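Local structure of putative sarcosine dimethylglycine methyltransferase (Galdieria sulphuraria, 2O57) at residues F160-A174 / L216-T228. The protein probably transfers methyl groups from S-adenosylmethionine to sarcosine and dimethylglycine. Residues are numbered along the deposited sequence; the frame is centred on the assembly and turned at random.
Sequences FLHSPDKLKVFQECA and LYRSLAKECGLVT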
ATOM      1  N   PHE A 160      14.290   9.038  -5.462  1.00 14.28           N
ATOM      2  CA  PHE A 160      13.717  10.199  -6.196  1.00 14.99           C
ATOM      3  C   PHE A 160      13.679  11.439  -5.283  1.00 15.21           C
ATOM      4  O   PHE A 160      13.726  12.567  -5.775  1.00 14.37           O
ATOM      5  CB  PHE A 160      12.282   9.889  -6.667  1.00 14.68           C
ATOM      6  CG  PHE A 160      12.168   9.002  -7.917  1.00 15.37           C
ATOM      7  CD1 PHE A 160      13.211   8.160  -8.359  1.00 14.59           C
ATOM      8  CD2 PHE A 160      10.989   9.030  -8.658  1.00 14.67           C
ATOM      9  CE1 PHE A 160      13.050   7.343  -9.502  1.00 15.54           C
ATOM     10  CE2 PHE A 160      10.822   8.235  -9.787  1.00 15.02           C
ATOM     11  CZ  PHE A 160      11.869   7.383 -10.217  1.00 16.02           C
ATOM     12  N   LEU A 161      13.628  11.213  -3.963  1.00 15.81           N
ATOM     13  CA  LEU A 161      13.629  12.286  -2.951  1.00 17.62           C
ATOM     14  C   LEU A 161      14.628  13.409  -3.280  1.00 20.31           C
ATOM     15  O   LEU A 161      14.286  14.592  -3.190  1.00 21.42           O
ATOM     16  CB  LEU A 161      13.917  11.721  -1.525  1.00 17.36           C
ATOM     17  CG  LEU A 161      14.102  12.712  -0.351  1.00 16.72           C
ATOM     18  CD1 LEU A 161      12.823  13.458  -0.103  1.00 16.42           C
ATOM     19  CD2 LEU A 161      14.504  12.006   0.928  1.00 17.33           C
ATOM     20  N   HIS A 162      15.846  13.032  -3.647  1.00 21.85           N
ATOM     21  CA  HIS A 162      16.943  13.976  -3.840  1.00 24.15           C
ATOM     22  C   HIS A 162      17.039  14.564  -5.250  1.00 25.94           C
ATOM     23  O   HIS A 162      17.767  15.550  -5.504  1.00 26.14           O
ATOM     24  CB  HIS A 162      18.246  13.279  -3.466  1.00 25.41           C
ATOM     25  CG  HIS A 162      18.214  12.663  -2.100  1.00 27.65           C
ATOM     26  ND1 HIS A 162      18.127  13.420  -0.949  1.00 29.69           N
ATOM     27  CD2 HIS A 162      18.229  11.368  -1.703  1.00 29.83           C
ATOM     28  CE1 HIS A 162      18.117  12.618   0.102  1.00 29.54           C
ATOM     29  NE2 HIS A 162      18.170  11.368  -0.328  1.00 30.75           N
ATOM     30  N   SER A 163      16.292  13.974  -6.173  1.00 25.85           N
ATOM     31  CA  SER A 163      16.341  14.399  -7.543  1.00 26.93           C
ATOM     32  C   SER A 163      15.594  15.700  -7.736  1.00 26.84           C
ATOM     33  O   SER A 163      14.411  15.810  -7.383  1.00 27.47           O
ATOM     34  CB  SER A 163      15.726  13.328  -8.429  1.00 27.61           C
ATOM     35  OG  SER A 163      16.188  13.470  -9.743  1.00 29.82           O
ATOM     36  N   PRO A 164      16.289  16.722  -8.265  1.00 26.65           N
ATOM     37  CA  PRO A 164      15.458  17.785  -8.779  1.00 26.11           C
ATOM     38  C   PRO A 164      14.958  17.354 -10.167  1.00 24.33           C
ATOM     39  O   PRO A 164      15.264  16.231 -10.638  1.00 26.04           O
ATOM     40  CB  PRO A 164      16.408  18.989  -8.856  1.00 26.90           C
ATOM     41  CG  PRO A 164      17.797  18.383  -9.036  1.00 27.32           C
ATOM     42  CD  PRO A 164      17.736  16.969  -8.445  1.00 26.98           C
ATOM     43  N   ASP A 165      14.211  18.226 -10.810  1.00 21.40           N
ATOM     44  CA  ASP A 165      13.634  17.933 -12.094  1.00 18.48           C
ATOM     45  C   ASP A 165      12.936  16.580 -12.130  1.00 16.86           C
ATOM     46  O   ASP A 165      13.302  15.698 -12.888  1.00 15.34           O
ATOM     47  CB  ASP A 165      14.670  18.072 -13.203  1.00 19.13           C
ATOM     48  CG  ASP A 165      14.040  18.414 -14.519  1.00 20.12           C
ATOM     49  OD1 ASP A 165      14.783  18.805 -15.440  1.00 20.93           O
ATOM     50  OD2 ASP A 165      12.790  18.285 -14.623  1.00 18.94           O
ATOM     51  N   LYS A 166      11.920  16.443 -11.289  1.00 15.37           N
ATOM     52  CA  LYS A 166      11.080  15.234 -11.242  1.00 15.60           C
ATOM     53  C   LYS A 166      10.418  14.923 -12.578  1.00 14.27           C
ATOM     54  O   LYS A 166      10.272  13.751 -12.912  1.00 15.31           O
ATOM     55  CB  LYS A 166      10.023  15.324 -10.129  1.00 15.37           C
ATOM     56  CG  LYS A 166      10.549  15.580  -8.697  1.00 17.40           C
ATOM     57  CD  LYS A 166      10.987  14.324  -7.976  1.00 18.24           C
ATOM     58  CE  LYS A 166      11.139  14.571  -6.456  1.00 17.98           C
ATOM     59  NZ  LYS A 166      12.261  15.500  -6.162  1.00 20.18           N
ATOM     60  N   LEU A 167      10.009  15.946 -13.340  1.00 13.97           N
ATOM     61  CA  LEU A 167       9.437  15.687 -14.665  1.00 13.23           C
ATOM     62  C   LEU A 167      10.463  14.958 -15.550  1.00 12.74           C
ATOM     63  O   LEU A 167      10.143  13.993 -16.204  1.00 13.65           O
ATOM     64  CB  LEU A 167       8.921  16.955 -15.373  1.00 13.29           C
ATOM     65  CG  LEU A 167       8.347  16.747 -16.799  1.00 13.43           C
ATOM     66  CD1 LEU A 167       7.203  15.697 -16.839  1.00 14.25           C
ATOM     67  CD2 LEU A 167       7.954  18.068 -17.552  1.00 13.52           C
ATOM     68  N   LYS A 168      11.686  15.462 -15.614  1.00 12.26           N
ATOM     69  CA  LYS A 168      12.718  14.797 -16.413  1.00 12.90           C
ATOM     70  C   LYS A 168      13.003  13.341 -15.975  1.00 12.35           C
ATOM     71  O   LYS A 168      13.161  12.469 -16.833  1.00 12.63           O
ATOM     72  CB  LYS A 168      13.998  15.650 -16.444  1.00 13.60           C
ATOM     73  CG  LYS A 168      15.092  15.129 -17.370  1.00 15.39           C
ATOM     74  CD  LYS A 168      14.606  14.955 -18.814  1.00 18.01           C
ATOM     75  CE  LYS A 168      15.807  14.582 -19.697  1.00 21.10           C
ATOM     76  NZ  LYS A 168      15.364  14.291 -21.070  1.00 24.86           N
ATOM     77  N   VAL A 169      13.015  13.088 -14.656  1.00 12.07           N
ATOM     78  CA  VAL A 169      13.108  11.720 -14.085  1.00 11.97           C
ATOM     79  C   VAL A 169      12.029  10.817 -14.678  1.00 12.22           C
ATOM     80  O   VAL A 169      12.323   9.771 -15.247  1.00 11.75           O
ATOM     81  CB  VAL A 169      12.979  11.724 -12.534  1.00 12.63           C
ATOM     82  CG1 VAL A 169      13.038  10.289 -11.959  1.00 11.96           C
ATOM     83  CG2 VAL A 169      14.082  12.603 -11.913  1.00 12.22           C
ATOM     84  N   PHE A 170      10.786  11.244 -14.580  1.00 12.10           N
ATOM     85  CA  PHE A 170       9.695  10.434 -15.115  1.00 12.77           C
ATOM     86  C   PHE A 170       9.751  10.310 -16.649  1.00 12.02           C
ATOM     87  O   PHE A 170       9.410   9.273 -17.176  1.00 12.58           O
ATOM     88  CB  PHE A 170       8.326  10.948 -14.614  1.00 12.31           C
ATOM     89  CG  PHE A 170       7.985  10.468 -13.227  1.00 13.27           C
ATOM     90  CD1 PHE A 170       7.437   9.177 -13.024  1.00 13.48           C
ATOM     91  CD2 PHE A 170       8.177  11.299 -12.130  1.00 12.63           C
ATOM     92  CE1 PHE A 170       7.150   8.718 -11.729  1.00 12.99           C
ATOM     93  CE2 PHE A 170       7.863  10.880 -10.842  1.00 14.48           C
ATOM     94  CZ  PHE A 170       7.353   9.574 -10.628  1.00 13.02           C
ATOM     95  N   GLN A 171      10.226  11.345 -17.357  1.00 12.04           N
ATOM     96  CA  GLN A 171      10.365  11.249 -18.820  1.00 12.16           C
ATOM     97  C   GLN A 171      11.402  10.154 -19.186  1.00 12.16           C
ATOM     98  O   GLN A 171      11.215   9.401 -20.152  1.00 12.47           O
ATOM     99  CB  GLN A 171      10.773  12.605 -19.433  1.00 11.74           C
ATOM    100  CG  GLN A 171       9.617  13.614 -19.496  1.00 11.71           C
ATOM    101  CD  GLN A 171      10.057  14.986 -19.927  1.00 11.46           C
ATOM    102  OE1 GLN A 171      11.200  15.375 -19.708  1.00 12.41           O
ATOM    103  NE2 GLN A 171       9.153  15.734 -20.539  1.00 11.58           N
ATOM    104  N   GLU A 172      12.524  10.150 -18.473  1.00 10.41           N
ATOM    105  CA  GLU A 172      13.574   9.148 -18.684  1.00 10.81           C
ATOM    106  C   GLU A 172      13.086   7.754 -18.326  1.00 11.35           C
ATOM    107  O   GLU A 172      13.380   6.809 -19.038  1.00 10.50           O
ATOM    108  CB  GLU A 172      14.846   9.481 -17.891  1.00 10.55           C
ATOM    109  CG  GLU A 172      15.669  10.637 -18.498  1.00 11.68           C
ATOM    110  CD  GLU A 172      16.216  10.220 -19.842  1.00 15.86           C
ATOM    111  OE1 GLU A 172      17.252   9.524 -19.879  1.00 15.61           O
ATOM    112  OE2 GLU A 172      15.601  10.554 -20.866  1.00 15.61           O
ATOM    113  N   CYS A 173      12.360   7.631 -17.207  1.00 11.94           N
ATOM    114  CA  CYS A 173      11.790   6.325 -16.820  1.00 12.98           C
ATOM    115  C   CYS A 173      10.901   5.765 -17.940  1.00 12.82           C
ATOM    116  O   CYS A 173      11.048   4.589 -18.332  1.00 11.54           O
ATOM    117  CB  CYS A 173      11.037   6.386 -15.491  1.00 13.78           C
ATOM    118  SG  CYS A 173      12.125   6.620 -14.028  1.00 14.48           S
ATOM    119  N   ALA A 174       9.995   6.600 -18.455  1.00 13.51           N
ATOM    120  CA  ALA A 174       9.113   6.165 -19.508  1.00 14.05           C
ATOM    121  C   ALA A 174       9.875   5.825 -20.790  1.00 14.33           C
ATOM    122  O   ALA A 174       9.609   4.798 -21.402  1.00 14.14           O
ATOM    123  CB  ALA A 174       7.981   7.174 -19.760  1.00 13.79           C
ATOM    124  N   LEU A 216       1.602  14.401  -7.101  1.00 12.20           N
ATOM    125  CA  LEU A 216       2.533  14.944  -8.111  1.00 13.22           C
ATOM    126  C   LEU A 216       3.125  13.831  -8.993  1.00 12.40           C
ATOM    127  O   LEU A 216       3.133  13.945 -10.214  1.00 11.13           O
ATOM    128  CB  LEU A 216       3.672  15.741  -7.479  1.00 12.26           C
ATOM    129  CG  LEU A 216       4.781  16.260  -8.419  1.00 11.82           C
ATOM    130  CD1 LEU A 216       4.295  17.241  -9.511  1.00 11.18           C
ATOM    131  CD2 LEU A 216       5.876  16.934  -7.536  1.00 13.45           C
ATOM    132  N   TYR A 217       3.640  12.783  -8.354  1.00 13.71           N
ATOM    133  CA  TYR A 217       4.211  11.657  -9.094  1.00 14.21           C
ATOM    134  C   TYR A 217       3.198  11.042 -10.072  1.00 13.82           C
ATOM    135  O   TYR A 217       3.545  10.704 -11.205  1.00 14.31           O
ATOM    136  CB  TYR A 217       4.751  10.602  -8.123  1.00 13.48           C
ATOM    137  CG  TYR A 217       6.069  11.012  -7.447  1.00 14.89           C
ATOM    138  CD1 TYR A 217       6.590  12.306  -7.589  1.00 14.88           C
ATOM    139  CD2 TYR A 217       6.773  10.111  -6.669  1.00 15.82           C
ATOM    140  CE1 TYR A 217       7.810  12.679  -6.957  1.00 15.75           C
ATOM    141  CE2 TYR A 217       7.996  10.463  -6.050  1.00 15.83           C
ATOM    142  CZ  TYR A 217       8.491  11.759  -6.191  1.00 12.48           C
ATOM    143  OH  TYR A 217       9.700  12.083  -5.557  1.00 12.66           O
ATOM    144  N   ARG A 218       1.947  10.900  -9.640  1.00 14.30           N
ATOM    145  CA  ARG A 218       0.903  10.351 -10.524  1.00 14.45           C
ATOM    146  C   ARG A 218       0.691  11.237 -11.759  1.00 14.44           C
ATOM    147  O   ARG A 218       0.562  10.730 -12.895  1.00 13.28           O
ATOM    148  CB  ARG A 218      -0.405  10.186  -9.758  1.00 14.46           C
ATOM    149  CG  ARG A 218      -1.600   9.677 -10.591  1.00 16.75           C
ATOM    150  CD  ARG A 218      -2.787   9.294  -9.643  1.00 16.60           C
ATOM    151  NE  ARG A 218      -3.337  10.511  -9.041  1.00 18.51           N
ATOM    152  CZ  ARG A 218      -4.412  10.573  -8.265  1.00 23.13           C
ATOM    153  NH1 ARG A 218      -5.102   9.474  -7.960  1.00 23.70           N
ATOM    154  NH2 ARG A 218      -4.814  11.749  -7.806  1.00 23.82           N
ATOM    155  N   SER A 219       0.648  12.556 -11.527  1.00 14.04           N
ATOM    156  CA  SER A 219       0.455  13.547 -12.584  1.00 14.47           C
ATOM    157  C   SER A 219       1.619  13.543 -13.574  1.00 14.35           C
ATOM    158  O   SER A 219       1.427  13.517 -14.790  1.00 13.98           O
ATOM    159  CB  SER A 219       0.332  14.950 -11.967  1.00 14.71           C
ATOM    160  OG  SER A 219       0.283  15.915 -13.006  1.00 18.53           O
ATOM    161  N   LEU A 220       2.838  13.586 -13.053  1.00 13.71           N
ATOM    162  CA  LEU A 220       4.052  13.514 -13.893  1.00 13.68           C
ATOM    163  C   LEU A 220       4.107  12.203 -14.651  1.00 13.98           C
ATOM    164  O   LEU A 220       4.342  12.195 -15.858  1.00 14.20           O
ATOM    165  CB  LEU A 220       5.326  13.695 -13.052  1.00 13.32           C
ATOM    166  CG  LEU A 220       5.540  15.058 -12.363  1.00 13.41           C
ATOM    167  CD1 LEU A 220       6.797  15.000 -11.458  1.00 10.19           C
ATOM    168  CD2 LEU A 220       5.688  16.180 -13.407  1.00 12.10           C
ATOM    169  N   ALA A 221       3.895  11.094 -13.954  1.00 13.25           N
ATOM    170  CA  ALA A 221       3.948   9.798 -14.621  1.00 13.34           C
ATOM    171  C   ALA A 221       2.908   9.767 -15.783  1.00 12.57           C
ATOM    172  O   ALA A 221       3.198   9.278 -16.876  1.00 12.83           O
ATOM    173  CB  ALA A 221       3.663   8.683 -13.647  1.00 12.68           C
ATOM    174  N   LYS A 222       1.706  10.276 -15.531  1.00 12.72           N
ATOM    175  CA  LYS A 222       0.635  10.207 -16.542  1.00 12.50           C
ATOM    176  C   LYS A 222       0.983  11.007 -17.776  1.00 12.20           C
ATOM    177  O   LYS A 222       0.776  10.551 -18.879  1.00 10.04           O
ATOM    178  CB  LYS A 222      -0.700  10.686 -15.985  1.00 13.47           C
ATOM    179  CG  LYS A 222      -1.864  10.715 -17.000  1.00 14.23           C
ATOM    180  CD  LYS A 222      -3.116  11.226 -16.305  1.00 18.37           C
ATOM    181  CE  LYS A 222      -4.249  11.579 -17.311  1.00 23.01           C
ATOM    182  NZ  LYS A 222      -5.528  11.744 -16.565  1.00 22.31           N
ATOM    183  N   GLU A 223       1.518  12.203 -17.564  1.00 11.82           N
ATOM    184  CA  GLU A 223       2.046  13.051 -18.636  1.00 13.44           C
ATOM    185  C   GLU A 223       3.026  12.274 -19.562  1.00 12.99           C
ATOM    186  O   GLU A 223       3.092  12.524 -20.775  1.00 13.48           O
ATOM    187  CB  GLU A 223       2.786  14.211 -17.967  1.00 12.80           C
ATOM    188  CG  GLU A 223       2.519  15.466 -18.554  1.00 20.11           C
ATOM    189  CD  GLU A 223       3.427  16.526 -18.014  1.00 17.76           C
ATOM    190  OE1 GLU A 223       3.182  16.960 -16.861  1.00 16.96           O
ATOM    191  OE2 GLU A 223       4.362  16.902 -18.770  1.00 21.75           O
ATOM    192  N   CYS A 224       3.789  11.354 -18.958  1.00 12.55           N
ATOM    193  CA  CYS A 224       4.824  10.588 -19.646  1.00 12.86           C
ATOM    194  C   CYS A 224       4.359   9.241 -20.206  1.00 13.30           C
ATOM    195  O   CYS A 224       5.184   8.429 -20.639  1.00 13.88           O
ATOM    196  CB  CYS A 224       6.018  10.381 -18.701  1.00 12.43           C
ATOM    197  SG  CYS A 224       6.726  11.965 -18.180  1.00 13.65           S
ATOM    198  N   GLY A 225       3.047   9.000 -20.175  1.00 12.77           N
ATOM    199  CA  GLY A 225       2.478   7.722 -20.633  1.00 12.83           C
ATOM    200  C   GLY A 225       2.614   6.573 -19.638  1.00 12.82           C
ATOM    201  O   GLY A 225       2.571   5.400 -20.034  1.00 11.68           O
ATOM    202  N   LEU A 226       2.764   6.903 -18.349  1.00 12.64           N
ATOM    203  CA  LEU A 226       2.782   5.882 -17.301  1.00 12.20           C
ATOM    204  C   LEU A 226       1.542   5.953 -16.452  1.00 11.84           C
ATOM    205  O   LEU A 226       1.332   6.929 -15.705  1.00 12.17           O
ATOM    206  CB  LEU A 226       4.011   5.991 -16.381  1.00 12.38           C
ATOM    207  CG  LEU A 226       5.396   6.048 -17.020  1.00 11.77           C
ATOM    208  CD1 LEU A 226       6.483   6.363 -15.977  1.00 12.12           C
ATOM    209  CD2 LEU A 226       5.662   4.735 -17.688  1.00 14.17           C
ATOM    210  N   VAL A 227       0.734   4.907 -16.540  1.00 11.54           N
ATOM    211  CA  VAL A 227      -0.484   4.805 -15.723  1.00 12.72           C
ATOM    212  C   VAL A 227      -0.135   4.296 -14.316  1.00 13.43           C
ATOM    213  O   VAL A 227       0.765   3.450 -14.158  1.00 13.77           O
ATOM    214  CB  VAL A 227      -1.551   3.926 -16.420  1.00 13.17           C
ATOM    215  CG1 VAL A 227      -1.126   2.475 -16.463  1.00 13.67           C
ATOM    216  CG2 VAL A 227      -2.916   4.067 -15.737  1.00 16.31           C
ATOM    217  N   THR A 228      -0.822   4.836 -13.311  1.00 13.13           N
ATOM    218  CA  THR A 228      -0.596   4.457 -11.932  1.00 13.36           C
ATOM    219  C   THR A 228      -1.506   3.259 -11.645  1.00 12.97           C
ATOM    220  O   THR A 228      -2.751   3.347 -11.753  1.00 13.90           O
ATOM    221  CB  THR A 228      -0.892   5.611 -10.965  1.00 13.37           C
ATOM    222  OG1 THR A 228       0.028   6.682 -11.207  1.00 14.94           O
ATOM    223  CG2 THR A 228      -0.714   5.125  -9.540  1.00 14.75           C
TER
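Two neighbouring helices on one side of the Rossmann-like methyltransferase sheet pack together here, and Phe170 of helix 166-176 meets Tyr217, Leu220 and Ala221 of helix 214-223 at their centre. The axes of the short segments 166-174 and 216-223 approach to 8.8 Å and cross at -48°. The Phe170 ring turns its edge to the face of Tyr217 in an edge-to-face (T-shaped) stack, with centroids 5.3 Å apart and planes at 60°. CZ of Phe170 lies 3.7 Å from CG of Tyr217. With CG anti to the carbonyl carbon (chi1 -81°), the Phe170 ring also reaches Leu220 CB through CD2, at 3.8 Å. Its CD1 touches Ala221 CB, and Leu226 CD1 sits near the ring edge. Losing the Phe170 ring to an alanine is likely to open a gap between the helices and take away the edge that rests on the Tyr217 face.

Lys166 bends at chi2 and chi4, and its CD and CE lie beside Tyr217 OH and CE1. Leu167 CD1 packs on Leu220 CD2 at 3.8 Å. Cys224 SG rests 3.6 Å from Gln171 CG. Ala174 CB fits against Cys224 CB and lies 3.9 Å from Leu226 CG. A Schellman motif ends helix 214-223 here, with Gly225 at positive phi, and the chain turns into strand 226-233, outermost in the sheet of this chain.

Behind the contact, Phe170 touches Met183 of strand 181-190, while Ala221 packs on Phe291 of strand 284-293. Tyr217 touches both strands, and its OH hydrogen-bonds Asp187. The two helices thus lie side by side over strands 181-190 and 284-293.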